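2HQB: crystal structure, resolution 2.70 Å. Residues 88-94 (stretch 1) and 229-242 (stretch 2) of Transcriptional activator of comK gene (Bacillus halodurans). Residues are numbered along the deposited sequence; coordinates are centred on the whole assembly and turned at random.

Stretch 1, residues 88-94: VHFVSFN
Stretch 2 229-242: HVDDLYVLVAKRFQ

A short β-strand, 89-93, lies against a helix that begins at Val230 behind the N-cap residue His229, and the two run nearly antiparallel, at 159°, with axes 11.2 Å apart at closest approach. The register is as follows: the CA atoms of His89 and Phe241 are 8.5 Å apart, those of Val91 and Val237 8.7 Å, and those of Phe93 and Val230 9.5 Å. Extended backbone, with phi near -100 to -121° and psi 109 to 152°, sends alternate CA-to-CB bonds of His89, Val91 and Phe93 toward the helix. The second stretch answers with Leu233, Val237 and Phe241, spaced four apart, whose CA-to-CB bonds also point toward the strand, and the helix's i to i+4 bonds include Val237 N to Leu233 O at 2.8 Å.

No hydrogen bond crosses; shape does the work, burying 321 Å² in all. Phe93 is the largest bump, with 98 Å² covered. Its chi1 of -123° lies between wells, and its ring enters a hollow lined by three helix residues: Phe93 CZ lies 3.9 Å from Val230 CG1 and 3.7 Å from Leu233 CD2, while Phe93 CE1 meets Tyr234 CE1 at 3.3 Å. Leu233 (t, p) and Val230 (t) supply branched apolar walls. The CA-to-CB bond of Tyr234 points sideways to the strand, yet with chi1 at -94°, between wells, the end of the side chain comes nearer; its ring plane is 12° from that of Phe93, centroids 5.3 Å apart, slid so that they barely overlap.

At the middle, small meets small: Val91 CG1 and Val237 CG1, both residues t, touch at 4.2 Å, two branched apolar side chains meeting tip to tip. At the far end Phe241 (t) reaches across so that its CE1 sits 3.4 Å from His89 CB. The His89 ring (chi1 t, chi2 76°) is offset from it, centroids 5.5 Å apart and planes at 27°; buried, it has its NE2 hydrogen-bonded elsewhere in the structure.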

# COMPACT_ATOMS: atom_id res chain seq x y z
N VAL A 88 -9.46 -8.70 24.55
CA VAL A 88 -8.48 -8.05 23.67
C VAL A 88 -8.83 -8.26 22.21
O VAL A 88 -9.14 -9.37 21.80
CB VAL A 88 -7.11 -8.68 23.92
CG1 VAL A 88 -6.03 -8.00 23.09
CG2 VAL A 88 -6.83 -8.62 25.39
N HIS A 89 -8.77 -7.19 21.42
CA HIS A 89 -9.08 -7.26 20.00
C HIS A 89 -7.80 -7.32 19.16
O HIS A 89 -6.82 -6.61 19.44
CB HIS A 89 -9.90 -6.06 19.58
CG HIS A 89 -10.57 -6.24 18.25
ND1 HIS A 89 -11.69 -7.02 18.09
CD2 HIS A 89 -10.26 -5.75 17.03
CE1 HIS A 89 -12.06 -7.00 16.82
NE2 HIS A 89 -11.21 -6.24 16.16
N PHE A 90 -7.82 -8.12 18.10
CA PHE A 90 -6.64 -8.28 17.29
C PHE A 90 -6.83 -7.85 15.83
O PHE A 90 -7.70 -8.36 15.14
CB PHE A 90 -6.18 -9.74 17.33
CG PHE A 90 -5.86 -10.25 18.72
CD1 PHE A 90 -6.87 -10.61 19.61
CD2 PHE A 90 -4.52 -10.41 19.13
CE1 PHE A 90 -6.55 -11.11 20.89
CE2 PHE A 90 -4.19 -10.92 20.42
CZ PHE A 90 -5.21 -11.27 21.29
N VAL A 91 -6.03 -6.89 15.36
CA VAL A 91 -6.12 -6.47 13.98
C VAL A 91 -4.84 -6.92 13.27
O VAL A 91 -3.74 -6.82 13.81
CB VAL A 91 -6.21 -4.94 13.84
CG1 VAL A 91 -6.75 -4.57 12.45
CG2 VAL A 91 -7.11 -4.38 14.90
N SER A 92 -4.98 -7.46 12.07
CA SER A 92 -3.81 -7.89 11.32
C SER A 92 -3.84 -7.11 10.03
O SER A 92 -4.89 -6.69 9.55
CB SER A 92 -3.88 -9.39 10.98
OG SER A 92 -4.37 -9.64 9.66
N PHE A 93 -2.66 -6.88 9.47
CA PHE A 93 -2.64 -6.22 8.19
C PHE A 93 -2.46 -7.34 7.16
O PHE A 93 -1.42 -7.98 7.13
CB PHE A 93 -1.49 -5.25 8.12
CG PHE A 93 -1.93 -3.86 7.83
CD1 PHE A 93 -2.41 -3.03 8.85
CD2 PHE A 93 -1.93 -3.39 6.50
CE1 PHE A 93 -2.89 -1.74 8.57
CE2 PHE A 93 -2.41 -2.09 6.19
CZ PHE A 93 -2.89 -1.26 7.23
N ASN A 94 -3.51 -7.62 6.40
CA ASN A 94 -3.48 -8.63 5.32
C ASN A 94 -3.79 -10.10 5.49
O ASN A 94 -3.81 -10.82 4.49
CB ASN A 94 -2.16 -8.61 4.56
CG ASN A 94 -1.94 -7.34 3.83
OD1 ASN A 94 -2.89 -6.63 3.50
ND2 ASN A 94 -0.68 -7.03 3.57
N HIS A 229 -2.71 4.95 2.50
CA HIS A 229 -2.46 5.58 3.78
C HIS A 229 -2.57 4.70 4.99
O HIS A 229 -3.58 4.73 5.70
CB HIS A 229 -3.38 6.78 3.96
CG HIS A 229 -3.33 7.73 2.80
ND1 HIS A 229 -2.36 8.71 2.69
CD2 HIS A 229 -4.07 7.81 1.68
CE1 HIS A 229 -2.52 9.36 1.54
NE2 HIS A 229 -3.55 8.83 0.91
N VAL A 230 -1.51 3.93 5.22
CA VAL A 230 -1.42 3.02 6.35
C VAL A 230 -1.52 3.76 7.68
O VAL A 230 -2.22 3.30 8.59
CB VAL A 230 -0.09 2.26 6.32
CG1 VAL A 230 -0.01 1.32 7.49
CG2 VAL A 230 0.04 1.46 5.01
N ASP A 231 -0.83 4.89 7.79
CA ASP A 231 -0.86 5.64 9.04
C ASP A 231 -2.29 6.06 9.33
O ASP A 231 -2.76 5.96 10.47
CB ASP A 231 0.08 6.86 8.98
CG ASP A 231 -0.06 7.68 7.69
OD1 ASP A 231 -0.76 7.26 6.73
OD2 ASP A 231 0.56 8.76 7.64
N ASP A 232 -2.98 6.49 8.28
CA ASP A 232 -4.38 6.88 8.41
C ASP A 232 -5.27 5.71 8.75
O ASP A 232 -6.11 5.80 9.65
CB ASP A 232 -4.85 7.50 7.12
CG ASP A 232 -4.29 8.84 6.93
OD1 ASP A 232 -3.45 9.22 7.78
OD2 ASP A 232 -4.67 9.52 5.96
N LEU A 233 -5.11 4.62 8.04
CA LEU A 233 -5.92 3.47 8.35
C LEU A 233 -5.72 3.03 9.81
O LEU A 233 -6.69 2.64 10.47
CB LEU A 233 -5.57 2.32 7.41
CG LEU A 233 -6.67 1.27 7.48
CD1 LEU A 233 -7.94 1.95 7.03
CD2 LEU A 233 -6.34 0.07 6.62
N TYR A 234 -4.49 3.09 10.32
CA TYR A 234 -4.25 2.68 11.71
C TYR A 234 -5.07 3.53 12.64
O TYR A 234 -5.79 3.02 13.47
CB TYR A 234 -2.78 2.82 12.12
CG TYR A 234 -1.98 1.56 11.94
CD1 TYR A 234 -1.61 1.13 10.68
CD2 TYR A 234 -1.57 0.81 13.04
CE1 TYR A 234 -0.85 -0.01 10.51
CE2 TYR A 234 -0.80 -0.33 12.87
CZ TYR A 234 -0.45 -0.73 11.59
OH TYR A 234 0.30 -1.87 11.37
N VAL A 235 -4.93 4.84 12.52
CA VAL A 235 -5.68 5.76 13.35
C VAL A 235 -7.17 5.45 13.14
O VAL A 235 -7.87 5.17 14.10
CB VAL A 235 -5.30 7.22 12.97
CG1 VAL A 235 -6.18 8.21 13.69
CG2 VAL A 235 -3.83 7.46 13.33
N LEU A 236 -7.63 5.45 11.90
CA LEU A 236 -9.02 5.17 11.61
C LEU A 236 -9.56 3.96 12.37
O LEU A 236 -10.57 4.05 13.09
CB LEU A 236 -9.21 4.95 10.11
CG LEU A 236 -10.53 4.39 9.57
CD1 LEU A 236 -11.69 5.27 10.06
CD2 LEU A 236 -10.51 4.39 8.05
N VAL A 237 -8.89 2.83 12.21
CA VAL A 237 -9.28 1.57 12.84
C VAL A 237 -9.20 1.62 14.37
O VAL A 237 -9.94 0.92 15.04
CB VAL A 237 -8.42 0.42 12.28
CG1 VAL A 237 -8.62 -0.85 13.09
CG2 VAL A 237 -8.77 0.19 10.79
N ALA A 238 -8.32 2.44 14.92
CA ALA A 238 -8.17 2.55 16.38
C ALA A 238 -9.25 3.47 16.98
O ALA A 238 -9.50 3.49 18.20
CB ALA A 238 -6.78 3.11 16.70
N LYS A 239 -9.87 4.25 16.09
CA LYS A 239 -10.91 5.18 16.44
C LYS A 239 -12.22 4.42 16.47
O LYS A 239 -13.05 4.65 17.33
CB LYS A 239 -10.96 6.29 15.40
CG LYS A 239 -11.95 7.38 15.73
CD LYS A 239 -11.92 8.51 14.73
CE LYS A 239 -12.72 9.71 15.22
NZ LYS A 239 -12.44 10.97 14.45
N ARG A 240 -12.43 3.51 15.53
CA ARG A 240 -13.68 2.77 15.57
C ARG A 240 -13.66 1.82 16.75
O ARG A 240 -14.68 1.61 17.41
CB ARG A 240 -13.92 2.01 14.27
CG ARG A 240 -14.16 2.94 13.11
CD ARG A 240 -14.87 2.24 11.99
NE ARG A 240 -16.32 2.35 12.13
CZ ARG A 240 -17.20 1.77 11.32
NH1 ARG A 240 -16.79 1.03 10.30
NH2 ARG A 240 -18.49 1.95 11.52
N PHE A 241 -12.50 1.26 17.06
CA PHE A 241 -12.43 0.34 18.18
C PHE A 241 -12.71 1.07 19.48
O PHE A 241 -13.13 0.48 20.48
CB PHE A 241 -11.08 -0.32 18.27
CG PHE A 241 -10.94 -1.20 19.45
CD1 PHE A 241 -11.61 -2.43 19.50
CD2 PHE A 241 -10.14 -0.81 20.55
CE1 PHE A 241 -11.49 -3.27 20.64
CE2 PHE A 241 -10.00 -1.63 21.69
CZ PHE A 241 -10.67 -2.87 21.74
N GLN A 242 -12.46 2.37 19.49
CA GLN A 242 -12.70 3.14 20.69
C GLN A 242 -14.20 3.45 20.75
O GLN A 242 -14.81 3.34 21.80
CB GLN A 242 -11.85 4.43 20.63
CG GLN A 242 -11.70 5.17 21.96
CD GLN A 242 -10.71 6.31 21.88
OE1 GLN A 242 -10.66 7.05 20.87
NE2 GLN A 242 -9.91 6.48 22.95